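3-oxoacyl-[acyl-carrier-protein] synthase, mitochondrial (Arabidopsis thaliana, PDB 2IX4) catalyses the condensation steps of mitochondrial fatty acid synthesis, adding two carbons from malonyl-ACP to a growing acyl chain. Local coordinates at residues A[316-321]-A[412-417]; A[4-9]-A[264-269]; A[59-64]-A[245-250]; A[108-113]-A[167-172]; A[118-123]-A[200-205]. All coordinates share one frame; numbering follows the deposited sequence. Where two conformers were deposited one is given.

Interaction 1: A[316-321]-A[412-417]; sequences YVNAHA and AMSNSF. With K (potassium ion), chain D.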
# COMPACT_ATOMS: atom_id res chain seq x y z
N TYR A 316 -26.20 5.56 -12.06
CA TYR A 316 -25.07 5.22 -12.93
C TYR A 316 -24.03 4.33 -12.25
O TYR A 316 -23.66 4.56 -11.11
CB TYR A 316 -24.41 6.49 -13.49
CG TYR A 316 -23.13 6.22 -14.27
CD1 TYR A 316 -23.15 5.47 -15.44
CD2 TYR A 316 -21.91 6.72 -13.82
CE1 TYR A 316 -21.98 5.21 -16.16
CE2 TYR A 316 -20.73 6.47 -14.53
CZ TYR A 316 -20.78 5.72 -15.69
OH TYR A 316 -19.62 5.46 -16.40
N VAL A 317 -23.58 3.30 -12.97
CA VAL A 317 -22.49 2.45 -12.51
C VAL A 317 -21.33 2.54 -13.50
O VAL A 317 -21.48 2.20 -14.68
CB VAL A 317 -22.94 0.98 -12.32
CG1 VAL A 317 -21.74 0.06 -12.06
CG2 VAL A 317 -23.96 0.86 -11.19
N ASN A 318 -20.18 3.01 -13.03
CA ASN A 318 -18.96 2.93 -13.81
C ASN A 318 -18.29 1.60 -13.50
O ASN A 318 -17.68 1.43 -12.44
CB ASN A 318 -18.04 4.13 -13.53
CG ASN A 318 -16.82 4.16 -14.44
OD1 ASN A 318 -15.84 3.45 -14.19
ND2 ASN A 318 -16.85 5.00 -15.47
N ALA A 319 -18.43 0.65 -14.42
CA ALA A 319 -17.94 -0.72 -14.23
C ALA A 319 -16.42 -0.80 -14.25
O ALA A 319 -15.75 0.08 -14.82
CB ALA A 319 -18.53 -1.65 -15.30
N HIS A 320 -15.86 -1.82 -13.61
CA HIS A 320 -14.42 -2.05 -13.65
C HIS A 320 -13.99 -2.54 -15.02
O HIS A 320 -12.91 -2.18 -15.51
CB HIS A 320 -13.96 -3.02 -12.56
CG HIS A 320 -12.48 -3.25 -12.54
ND1 HIS A 320 -11.57 -2.25 -12.26
CD2 HIS A 320 -11.75 -4.37 -12.78
CE1 HIS A 320 -10.35 -2.74 -12.32
NE2 HIS A 320 -10.42 -4.02 -12.64
N ALA A 321 -14.85 -3.36 -15.63
CA ALA A 321 -14.62 -4.04 -16.91
C ALA A 321 -13.43 -3.52 -17.72
O ALA A 321 -13.46 -2.42 -18.28
CB ALA A 321 -15.89 -4.02 -17.76
N ALA A 412 -23.94 7.74 -8.22
CA ALA A 412 -22.99 7.07 -9.10
C ALA A 412 -22.08 6.14 -8.31
O ALA A 412 -21.49 6.54 -7.31
CB ALA A 412 -22.16 8.09 -9.87
N MET A 413 -21.99 4.89 -8.76
CA MET A 413 -21.16 3.87 -8.12
C MET A 413 -20.01 3.46 -9.04
O MET A 413 -20.20 3.31 -10.25
CB MET A 413 -22.01 2.66 -7.74
CG MET A 413 -21.25 1.49 -7.12
SD MET A 413 -22.29 0.07 -6.74
CE MET A 413 -23.00 0.57 -5.18
N SER A 414 -18.82 3.28 -8.46
CA SER A 414 -17.64 2.90 -9.22
C SER A 414 -16.95 1.67 -8.63
O SER A 414 -16.53 1.68 -7.47
CB SER A 414 -16.65 4.08 -9.29
OG SER A 414 -15.56 3.78 -10.14
N ASN A 415 -16.85 0.61 -9.43
CA ASN A 415 -16.21 -0.64 -9.03
C ASN A 415 -14.73 -0.69 -9.42
O ASN A 415 -14.37 -0.26 -10.52
CB ASN A 415 -16.92 -1.83 -9.67
CG ASN A 415 -18.35 -1.99 -9.20
OD1 ASN A 415 -18.75 -1.44 -8.17
ND2 ASN A 415 -19.13 -2.76 -9.94
N SER A 416 -13.89 -1.22 -8.53
CA SER A 416 -12.48 -1.46 -8.82
C SER A 416 -12.04 -2.78 -8.21
O SER A 416 -12.13 -2.97 -7.00
CB SER A 416 -11.61 -0.33 -8.28
OG SER A 416 -12.05 0.93 -8.76
N PHE A 417 -11.56 -3.70 -9.06
CA PHE A 417 -11.12 -5.02 -8.62
C PHE A 417 -9.64 -5.24 -8.96
O PHE A 417 -9.16 -4.78 -10.00
CB PHE A 417 -11.97 -6.13 -9.26
CG PHE A 417 -13.45 -5.83 -9.31
CD1 PHE A 417 -14.14 -5.41 -8.17
CD2 PHE A 417 -14.16 -5.99 -10.50
CE1 PHE A 417 -15.51 -5.14 -8.23
CE2 PHE A 417 -15.52 -5.73 -10.56
CZ PHE A 417 -16.20 -5.30 -9.42
K K D . -14.82 1.73 -12.16
O HOH W 1 -11.10 0.34 -11.60
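Asn318 and Ser414 face each other on neighbouring parallel strands, which run paired from Tyr316 and Ala412 to this point, the four side chains lying on one face. The backbones are zipped in register: Met413 N bonds to Tyr316 O at 2.9 Å, Asn318 N to Met413 O at 2.8 Å, and Asn415 N to Asn318 O. On this face the edge of the Tyr316 ring meets Ala412 CB, while its hydroxyl takes the amide NH of Asn318 and pairs with Ser351. Beyond Asn318 the strands part, and a potassium ion fills the fork. Asn415 O approaches it to 2.6 Å and Ser414 OG to 3.0 Å; Asn318 O, Asn318 OD1 and, at long range, Ala319 O join in, and Glu368 completes the site. With CG anti to the backbone N (chi1 -174°), Asn318 holds its carboxamide oxygen on the ion's side. Past the metal comes the most tightly packed part. His320, its CG likewise anti to N, has Phe417 N 3.4 Å above the centre of one ring face, and its CB reaches Phe417 CD2; the two rings meet obliquely, their planes 62° apart. The other edge of the imidazole is bridged by water instead: a water sits in the ring plane, 2.7 Å from His320 ND1, and also bonds Ser416 OG. The His320 side chain lies about 4 Å from those of Cys179 and His359, and the three are predicted to form the Cys-His-His catalytic site of condensing enzymes.

Interaction 2: A[4-9]-A[264-269]; sequences VVTGLG and KRRGAK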
# COMPACT_ATOMS: atom_id res chain seq x y z
N VAL A 4 -17.42 15.11 1.77
CA VAL A 4 -17.74 15.64 0.44
C VAL A 4 -16.50 15.86 -0.41
O VAL A 4 -15.38 15.91 0.10
CB VAL A 4 -18.59 16.94 0.51
CG1 VAL A 4 -19.94 16.69 1.17
CG2 VAL A 4 -17.84 18.07 1.21
N VAL A 5 -16.71 15.99 -1.72
CA VAL A 5 -15.63 16.20 -2.67
C VAL A 5 -15.64 17.66 -3.09
O VAL A 5 -16.66 18.16 -3.58
CB VAL A 5 -15.79 15.29 -3.91
CG1 VAL A 5 -14.65 15.50 -4.89
CG2 VAL A 5 -15.88 13.83 -3.50
N THR A 6 -14.52 18.35 -2.90
CA THR A 6 -14.43 19.78 -3.17
C THR A 6 -13.39 20.14 -4.24
O THR A 6 -13.30 21.30 -4.65
CB THR A 6 -14.14 20.59 -1.88
OG1 THR A 6 -12.99 20.04 -1.21
CG2 THR A 6 -15.33 20.57 -0.94
N GLY A 7 -12.63 19.16 -4.70
CA GLY A 7 -11.62 19.39 -5.73
C GLY A 7 -11.33 18.15 -6.54
O GLY A 7 -11.27 17.05 -6.00
N LEU A 8 -11.16 18.34 -7.85
CA LEU A 8 -10.85 17.24 -8.76
C LEU A 8 -9.57 17.54 -9.55
O LEU A 8 -9.35 18.68 -9.97
CB LEU A 8 -12.01 16.98 -9.74
CG LEU A 8 -13.43 16.70 -9.22
CD1 LEU A 8 -14.40 16.63 -10.38
CD2 LEU A 8 -13.50 15.43 -8.41
N GLY A 9 -8.74 16.52 -9.75
CA GLY A 9 -7.50 16.68 -10.50
C GLY A 9 -7.09 15.38 -11.15
O GLY A 9 -7.20 14.31 -10.54
N LYS A 264 -18.63 23.69 4.19
CA LYS A 264 -19.68 24.71 4.20
C LYS A 264 -19.23 26.01 4.86
O LYS A 264 -19.58 27.09 4.40
CB LYS A 264 -20.95 24.18 4.89
CG LYS A 264 -21.78 23.23 4.04
CD LYS A 264 -23.15 22.98 4.65
CE LYS A 264 -23.07 22.10 5.89
NZ LYS A 264 -24.39 21.96 6.56
N ARG A 265 -18.45 25.88 5.93
CA ARG A 265 -17.92 27.02 6.68
C ARG A 265 -17.09 27.97 5.81
O ARG A 265 -17.24 29.19 5.91
CB ARG A 265 -17.08 26.54 7.86
CG ARG A 265 -17.85 26.38 9.15
CD ARG A 265 -17.64 27.57 10.07
NE ARG A 265 -16.39 27.47 10.84
CZ ARG A 265 -15.93 28.40 11.66
NH1 ARG A 265 -16.61 29.53 11.85
NH2 ARG A 265 -14.79 28.21 12.31
N ARG A 266 -16.22 27.41 4.97
CA ARG A 266 -15.32 28.20 4.14
C ARG A 266 -15.92 28.56 2.77
O ARG A 266 -15.26 29.20 1.95
CB ARG A 266 -13.97 27.51 3.98
CG ARG A 266 -13.99 26.19 3.23
CD ARG A 266 -12.62 25.54 3.26
NE ARG A 266 -12.49 24.46 2.29
CZ ARG A 266 -12.04 24.62 1.05
NH1 ARG A 266 -11.68 25.82 0.60
NH2 ARG A 266 -11.96 23.56 0.25
N GLY A 267 -17.16 28.14 2.53
CA GLY A 267 -17.87 28.45 1.29
C GLY A 267 -17.33 27.74 0.07
O GLY A 267 -17.30 28.30 -1.02
N ALA A 268 -16.89 26.50 0.25
CA ALA A 268 -16.33 25.71 -0.84
C ALA A 268 -17.45 25.11 -1.68
O ALA A 268 -18.50 24.75 -1.17
CB ALA A 268 -15.43 24.61 -0.29
N LYS A 269 -17.21 25.02 -2.99
CA LYS A 269 -18.17 24.36 -3.86
C LYS A 269 -18.03 22.85 -3.70
O LYS A 269 -16.92 22.33 -3.57
CB LYS A 269 -18.05 24.82 -5.32
CG LYS A 269 -16.69 24.62 -5.99
CD LYS A 269 -16.69 23.42 -6.93
CE LYS A 269 -15.78 23.64 -8.13
NZ LYS A 269 -14.40 24.02 -7.74
O HOH W 2 -14.33 23.51 -3.92
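Thr6 lays its methyl against the end of the 264-269 turn: CG2 is 3.5 Å from Lys269 O and 4.1 Å from Ala268 CB. Its hydroxyl sits between the backbone N and the carbonyl carbon (chi1 52°) and points to the edge of the Arg266 guanidinium, where OG1 and Arg266 NH2 stay 3.9 Å apart without a bond. The two polar ends are instead joined through Glu258, whose OE2 takes a hydrogen bond from Thr6 and a salt bridge from Arg266. Ala268 CB covers one guanidinium face, 3.6 Å above its centre, so the methyl lies close to both Arg266 and Thr6. Helix 260-265 ends in a Schellman motif, in which Gly267, at positive phi, closes the last turn, its N bonding to Lys264 O at 3.2 Å; the chain then turns towards strand 272-281, a neighbour of strand 3-12 in the core sheet of the thiolase fold. Thr6 itself leaves extended geometry, with psi -6°, and both it and Gly7 bond to the backbone of Val256 on strand 251-259, consistent with a beta bulge. No direct hydrogen bond spans the two segments. A water spans them instead, donating to Thr6 O and, at 2.9 Å, to Lys269 O, while Thr6 CA lies 3.6 Å from the same Lys269 oxygen. The Lys269 chain runs on past the strand to a salt bridge with Asp102.

Interaction 3: A[59-64]-A[245-250]; sequences SKVAAF and GFVIGE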
# COMPACT_ATOMS: atom_id res chain seq x y z
N SER A 59 1.70 -7.90 -26.49
CA SER A 59 0.86 -6.72 -26.55
C SER A 59 1.69 -5.51 -26.95
O SER A 59 2.65 -5.16 -26.27
CB SER A 59 0.22 -6.47 -25.19
OG SER A 59 -0.69 -5.39 -25.23
N LYS A 60 1.32 -4.88 -28.07
CA LYS A 60 2.07 -3.74 -28.60
C LYS A 60 1.19 -2.48 -28.69
O LYS A 60 1.34 -1.67 -29.60
CB LYS A 60 2.69 -4.08 -29.97
CG LYS A 60 3.73 -5.20 -29.92
CD LYS A 60 4.37 -5.41 -31.28
CE LYS A 60 5.42 -6.51 -31.26
NZ LYS A 60 4.83 -7.88 -31.21
N VAL A 61 0.29 -2.35 -27.72
CA VAL A 61 -0.60 -1.19 -27.60
C VAL A 61 -0.62 -0.70 -26.15
O VAL A 61 -0.47 -1.50 -25.22
CB VAL A 61 -2.06 -1.48 -28.09
CG1 VAL A 61 -2.09 -1.77 -29.59
CG2 VAL A 61 -2.70 -2.64 -27.31
N ALA A 62 -0.78 0.61 -25.97
CA ALA A 62 -0.85 1.20 -24.63
C ALA A 62 -1.47 2.59 -24.69
O ALA A 62 -1.54 3.20 -25.76
CB ALA A 62 0.54 1.25 -23.99
N ALA A 63 -1.93 3.07 -23.54
CA ALA A 63 -2.53 4.40 -23.44
C ALA A 63 -1.62 5.34 -22.68
O ALA A 63 -1.38 5.14 -21.49
CB ALA A 63 -3.88 4.30 -22.78
N PHE A 64 -1.14 6.37 -23.36
CA PHE A 64 -0.08 7.24 -22.85
C PHE A 64 -0.56 8.62 -22.46
O PHE A 64 -1.37 9.23 -23.17
CB PHE A 64 1.03 7.41 -23.90
CG PHE A 64 1.78 6.14 -24.22
CD1 PHE A 64 1.34 5.31 -25.24
CD2 PHE A 64 2.93 5.81 -23.52
CE1 PHE A 64 2.04 4.14 -25.55
CE2 PHE A 64 3.63 4.65 -23.83
CZ PHE A 64 3.18 3.81 -24.84
N GLY A 245 -8.25 -9.06 -23.60
CA GLY A 245 -7.35 -8.63 -22.53
C GLY A 245 -7.31 -7.11 -22.45
O GLY A 245 -7.72 -6.43 -23.39
N PHE A 246 -6.81 -6.57 -21.34
CA PHE A 246 -6.77 -5.12 -21.19
C PHE A 246 -5.56 -4.47 -21.87
O PHE A 246 -4.62 -5.14 -22.28
CB PHE A 246 -6.96 -4.66 -19.73
CG PHE A 246 -5.83 -5.01 -18.81
CD1 PHE A 246 -4.71 -4.18 -18.70
CD2 PHE A 246 -5.90 -6.15 -18.00
CE1 PHE A 246 -3.67 -4.49 -17.82
CE2 PHE A 246 -4.86 -6.46 -17.12
CZ PHE A 246 -3.75 -5.63 -17.03
N VAL A 247 -5.62 -3.15 -21.99
CA VAL A 247 -4.55 -2.36 -22.55
C VAL A 247 -4.01 -1.51 -21.41
O VAL A 247 -4.77 -0.76 -20.80
CB VAL A 247 -5.06 -1.46 -23.71
CG1 VAL A 247 -3.95 -0.57 -24.23
CG2 VAL A 247 -5.64 -2.32 -24.84
N ILE A 248 -2.72 -1.65 -21.12
CA ILE A 248 -2.08 -0.91 -20.03
C ILE A 248 -2.13 0.58 -20.32
O ILE A 248 -1.82 1.02 -21.43
CB ILE A 248 -0.61 -1.35 -19.78
CG1 ILE A 248 -0.54 -2.83 -19.38
CG2 ILE A 248 0.04 -0.53 -18.67
CD1 ILE A 248 0.88 -3.35 -19.18
N GLY A 249 -2.56 1.35 -19.33
CA GLY A 249 -2.56 2.81 -19.42
C GLY A 249 -1.77 3.40 -18.27
O GLY A 249 -1.27 2.67 -17.41
N GLU A 250 -1.65 4.72 -18.24
CA GLU A 250 -0.91 5.41 -17.18
C GLU A 250 -1.58 6.73 -16.82
O GLU A 250 -2.32 7.29 -17.62
CB GLU A 250 0.54 5.66 -17.62
CG GLU A 250 0.64 6.53 -18.87
CD GLU A 250 2.05 7.02 -19.16
OE1 GLU A 250 2.94 6.88 -18.29
OE2 GLU A 250 2.27 7.54 -20.28
O HOH W 3 -1.22 -3.18 -23.27
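Ala63 N donates to Ile248 O over 2.9 Å, nearly straight at 164° and in the plane of the carbonyl. A water makes the next link: it donates to Ser59 OG and to Val61 O, at 2.7 Å from the latter, and accepts from Ile248 N, closing the backbone gap where the two chains do not pair directly. At the far end Glu250 N reaches Ala63 O only weakly, at 3.3 Å. The Glu250 side chain turns towards Phe64 because CG stands between its backbone N and carbonyl carbon (chi1 60°). This brings OE2 to 3.5 Å from Phe64 CA and 3.7 Å from Phe64 CD2, with carboxylate and ring planes 85° apart; OE2 is bonded by Val65 N, and OE1 by Tyr91 and Ser208. Outward from these bonds, Val247 crosses Val61 at about a right angle, CG2 to CG2 at 3.9 Å, and its CG1 nestles 3.6 Å from Ala62 CA. Ile32 of the partner strand 32-34 packs on both valines. Ala63 CB rests against Gly249 CA. Residues 245-250 carry the Gly-Phe-Val-Xaa-Gly-Glu run characteristic of beta-ketoacyl synthases, and here this loop skirts the active site: Phe246 meets His359 edge-to-face, and Ile248 touches Phe218 of the hexanoic acid pocket.

Interaction 4: A[108-113]-A[167-172]; sequences TEEEEK and GFQGPN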
# COMPACT_ATOMS: atom_id res chain seq x y z
N THR A 108 -2.13 28.30 4.64
CA THR A 108 -0.87 28.82 5.13
C THR A 108 -0.74 28.60 6.63
O THR A 108 0.37 28.56 7.17
CB THR A 108 -0.73 30.33 4.82
OG1 THR A 108 -1.87 31.02 5.36
CG2 THR A 108 -0.66 30.57 3.32
N GLU A 109 -1.88 28.46 7.31
CA GLU A 109 -1.92 28.31 8.76
C GLU A 109 -1.59 26.89 9.16
O GLU A 109 -2.08 25.94 8.55
CB GLU A 109 -3.29 28.72 9.30
CG GLU A 109 -3.62 30.20 9.14
CD GLU A 109 -2.82 31.10 10.08
OE1 GLU A 109 -2.46 32.22 9.66
OE2 GLU A 109 -2.55 30.68 11.22
N GLU A 110 -0.75 26.74 10.19
CA GLU A 110 -0.32 25.42 10.66
C GLU A 110 -1.48 24.57 11.16
O GLU A 110 -1.48 23.35 10.98
CB GLU A 110 0.76 25.54 11.75
CG GLU A 110 2.16 25.92 11.23
CD GLU A 110 2.80 24.84 10.37
OE1 GLU A 110 2.60 23.63 10.64
OE2 GLU A 110 3.51 25.20 9.40
N GLU A 111 -2.48 25.22 11.76
CA GLU A 111 -3.68 24.54 12.25
C GLU A 111 -4.41 23.75 11.15
O GLU A 111 -4.77 22.59 11.35
CB GLU A 111 -4.63 25.54 12.92
CG GLU A 111 -5.91 24.93 13.46
CD GLU A 111 -6.62 25.85 14.43
OE1 GLU A 111 -6.61 25.55 15.65
OE2 GLU A 111 -7.19 26.87 13.99
N GLU A 112 -4.60 24.40 10.00
CA GLU A 112 -5.28 23.80 8.85
C GLU A 112 -4.40 22.76 8.16
O GLU A 112 -4.88 21.71 7.74
CB GLU A 112 -5.70 24.89 7.85
CG GLU A 112 -6.63 25.97 8.42
CD GLU A 112 -6.97 27.08 7.42
OE1 GLU A 112 -8.12 27.57 7.45
OE2 GLU A 112 -6.09 27.46 6.61
N LYS A 113 -3.11 23.08 8.05
CA LYS A 113 -2.10 22.18 7.45
C LYS A 113 -2.01 20.86 8.21
O LYS A 113 -1.92 19.79 7.61
CB LYS A 113 -0.73 22.85 7.47
CG LYS A 113 -0.48 23.89 6.39
CD LYS A 113 0.95 24.40 6.50
CE LYS A 113 1.33 25.30 5.34
NZ LYS A 113 2.77 25.66 5.40
N GLY A 167 2.94 21.19 2.85
CA GLY A 167 3.09 21.23 4.30
C GLY A 167 1.96 20.52 5.02
O GLY A 167 1.59 20.90 6.13
N PHE A 168 1.42 19.48 4.38
CA PHE A 168 0.28 18.75 4.94
C PHE A 168 0.74 17.74 5.98
O PHE A 168 1.47 16.80 5.65
CB PHE A 168 -0.54 18.08 3.82
CG PHE A 168 -1.26 19.05 2.91
CD1 PHE A 168 -1.62 18.66 1.62
CD2 PHE A 168 -1.56 20.35 3.33
CE1 PHE A 168 -2.29 19.54 0.77
CE2 PHE A 168 -2.23 21.24 2.48
CZ PHE A 168 -2.59 20.83 1.20
N GLN A 169 0.30 17.93 7.22
CA GLN A 169 0.81 17.16 8.36
C GLN A 169 -0.25 16.27 9.02
O GLN A 169 -0.04 15.75 10.12
CB GLN A 169 1.46 18.09 9.39
CG GLN A 169 2.65 18.86 8.84
CD GLN A 169 2.97 20.10 9.65
OE1 GLN A 169 3.45 20.00 10.78
NE2 GLN A 169 2.71 21.26 9.08
N GLY A 170 -1.38 16.09 8.34
CA GLY A 170 -2.37 15.10 8.73
C GLY A 170 -1.88 13.72 8.33
O GLY A 170 -0.71 13.56 7.96
N PRO A 171 -2.76 12.70 8.41
CA PRO A 171 -2.36 11.34 8.04
C PRO A 171 -1.64 11.28 6.68
O PRO A 171 -2.15 11.80 5.68
CB PRO A 171 -3.69 10.59 7.97
CG PRO A 171 -4.57 11.31 8.92
CD PRO A 171 -4.16 12.76 8.85
N ASN A 172 -0.45 10.69 6.68
CA ASN A 172 0.35 10.46 5.48
C ASN A 172 0.26 8.97 5.19
O ASN A 172 0.88 8.16 5.88
CB ASN A 172 1.79 10.92 5.72
CG ASN A 172 2.71 10.74 4.50
OD1 ASN A 172 2.43 9.95 3.60
ND2 ASN A 172 3.82 11.46 4.50
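Lys113 drapes its aliphatic chain over the Gly167 peptide. CB stands 3.3 Å from Gly167 O, with CG and CD following at 3.6 Å each; the chain is extended beyond CG, so three successive carbons pass across the Gly167 oxygen. Gly167, at positive phi, is where the chain turns out of helix 157-166, and its lack of a side chain allows the lysine to lie this close. Lys113 also contributes its backbone: Lys113 O accepts Gln169 N at 2.9 Å, a straight bond (172°) whose donor stands 45° above the carbonyl plane rather than on a lone pair. Gln169 is the other main partner. Its side chain, with CG beside the backbone N and extended beyond, carries its amide out to the Glu110 carboxylate, and NE2 spends both hydrogens. One goes to Glu110 OE1 at 2.8 Å, meeting it on the syn side of a carboxylate turned 59° from the amide plane; the other goes to Gly167 O at 3.2 Å, closely within the amide plane. The chi2 bend of Glu110 swings its carboxylate towards this donor. The contact is part of the dimer interface. Lys294 of the second subunit forms a salt bridge with Glu110 OE1 and bonds Gln169 OE1, while Arg302 of that subunit donates to Gln169 O. With both ends of its amide gripped, Gln169 has its flip settled, and Glu110, supplied by an amide N-H and a lysine from the neighbouring subunit, probably stays ionised, tying helix 110-114 electrostatically into the homodimer.

Interaction 5: A[118-123]-A[200-205]; sequences VSIGGG and VMVAGG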
# COMPACT_ATOMS: atom_id res chain seq x y z
N VAL A 118 -2.81 13.18 3.32
CA VAL A 118 -2.65 12.72 1.94
C VAL A 118 -2.71 11.19 1.91
O VAL A 118 -2.08 10.52 2.73
CB VAL A 118 -1.30 13.19 1.33
CG1 VAL A 118 -1.24 12.88 -0.16
CG2 VAL A 118 -1.10 14.70 1.55
N SER A 119 -3.49 10.66 0.97
CA SER A 119 -3.59 9.22 0.73
C SER A 119 -3.63 8.92 -0.77
O SER A 119 -4.70 8.74 -1.35
CB SER A 119 -4.81 8.62 1.44
OG SER A 119 -4.80 7.20 1.35
N ILE A 120 -2.45 8.89 -1.39
CA ILE A 120 -2.32 8.62 -2.82
C ILE A 120 -1.41 7.42 -3.00
O ILE A 120 -0.21 7.49 -2.75
CB ILE A 120 -1.76 9.84 -3.59
CG1 ILE A 120 -2.64 11.08 -3.38
CG2 ILE A 120 -1.62 9.53 -5.09
CD1 ILE A 120 -2.00 12.39 -3.82
N GLY A 121 -1.99 6.30 -3.42
CA GLY A 121 -1.23 5.07 -3.60
C GLY A 121 -0.82 4.82 -5.04
O GLY A 121 -1.43 5.34 -5.98
N GLY A 122 0.24 4.04 -5.20
CA GLY A 122 0.63 3.50 -6.50
C GLY A 122 0.60 1.99 -6.41
O GLY A 122 0.83 1.43 -5.34
N GLY A 123 0.33 1.33 -7.52
CA GLY A 123 0.19 -0.12 -7.53
C GLY A 123 1.51 -0.88 -7.56
O GLY A 123 1.69 -1.84 -6.81
N VAL A 200 -9.47 17.34 6.03
CA VAL A 200 -9.26 17.36 4.58
C VAL A 200 -8.28 16.26 4.21
O VAL A 200 -7.25 16.10 4.86
CB VAL A 200 -8.67 18.72 4.09
CG1 VAL A 200 -8.51 18.74 2.57
CG2 VAL A 200 -9.53 19.90 4.54
N MET A 201 -8.59 15.50 3.16
CA MET A 201 -7.67 14.50 2.64
C MET A 201 -7.51 14.65 1.13
O MET A 201 -8.49 14.72 0.39
CB MET A 201 -8.14 13.08 2.97
CG MET A 201 -8.04 12.68 4.45
SD MET A 201 -6.37 12.51 5.11
CE MET A 201 -5.78 11.05 4.22
N VAL A 202 -6.25 14.69 0.69
CA VAL A 202 -5.90 14.67 -0.72
C VAL A 202 -5.64 13.21 -1.08
O VAL A 202 -4.63 12.63 -0.67
CB VAL A 202 -4.66 15.54 -0.99
CG1 VAL A 202 -4.40 15.65 -2.49
CG2 VAL A 202 -4.82 16.92 -0.37
N ALA A 203 -6.57 12.60 -1.83
CA ALA A 203 -6.57 11.15 -2.01
C ALA A 203 -6.74 10.72 -3.47
O ALA A 203 -7.37 11.42 -4.26
CB ALA A 203 -7.66 10.51 -1.14
N GLY A 204 -6.19 9.56 -3.80
CA GLY A 204 -6.33 9.01 -5.14
C GLY A 204 -5.33 7.93 -5.49
O GLY A 204 -4.91 7.14 -4.64
N GLY A 205 -4.95 7.89 -6.76
CA GLY A 205 -4.08 6.84 -7.27
C GLY A 205 -3.20 7.35 -8.39
O GLY A 205 -3.52 8.33 -9.06
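Val202 O takes the N-H of Ser119 at 2.8 Å, the shortest bond between these parallel strands, and is further crowded by Val118 CG1 at 3.4 Å and Ile120 CG1 at 3.7 Å. The ladder continues with Gly204 N to Ser119 O at 3.0 Å and Gly121 N to Gly204 O at 3.3 Å, the last with its donor 36° out of the carbonyl plane. Gly204 lies at phi 163°, in a backbone shape open to glycine. Gly123, further along the chain, touches the bound hexanoic acid. On the face of Val118, Ile120 and Val202, the Ile120 tip, CD1, reaches Val202 CG1 at 4.3 Å. On the other face Met201, bent at chi2 and chi3, curls its methyl back so that CE lies 3.8 Å from Ser119 CB, while the Ser119 hydroxyl bonds to His173 and Ser185 O. The two strands stand in the core sheet of the thiolase fold, strand 116-122 between 172-173 and 200-207, and strand 251-259 antiparallel to the latter. Helices 87-102 and 157-166 cover the valine-isoleucine face, and helix 181-195 covers Met201 and Ala203.

In the fold
Interactions 1, 2 and 5 reach one mixed sheet, the beta core of the thiolase fold, with strand 251-259 joining strand 200-207 of interaction 5 to strand 3-12 of interaction 2; the centres of these two interactions are about 17 Å apart. Along the chain, interaction 2 closes a long loop that encloses interaction 3, which in turn encloses interactions 4 and 5; these interlace and touch, Phe168 packing on Val118 and Val202. Interaction 1 follows them. Interactions 3 and 4 lie on opposite sides of the chain's centre, their centres about 37 Å apart. Interaction 1 carries the metal and one predicted catalytic histidine, interaction 3 flanks the active site, and interaction 4 faces the second subunit.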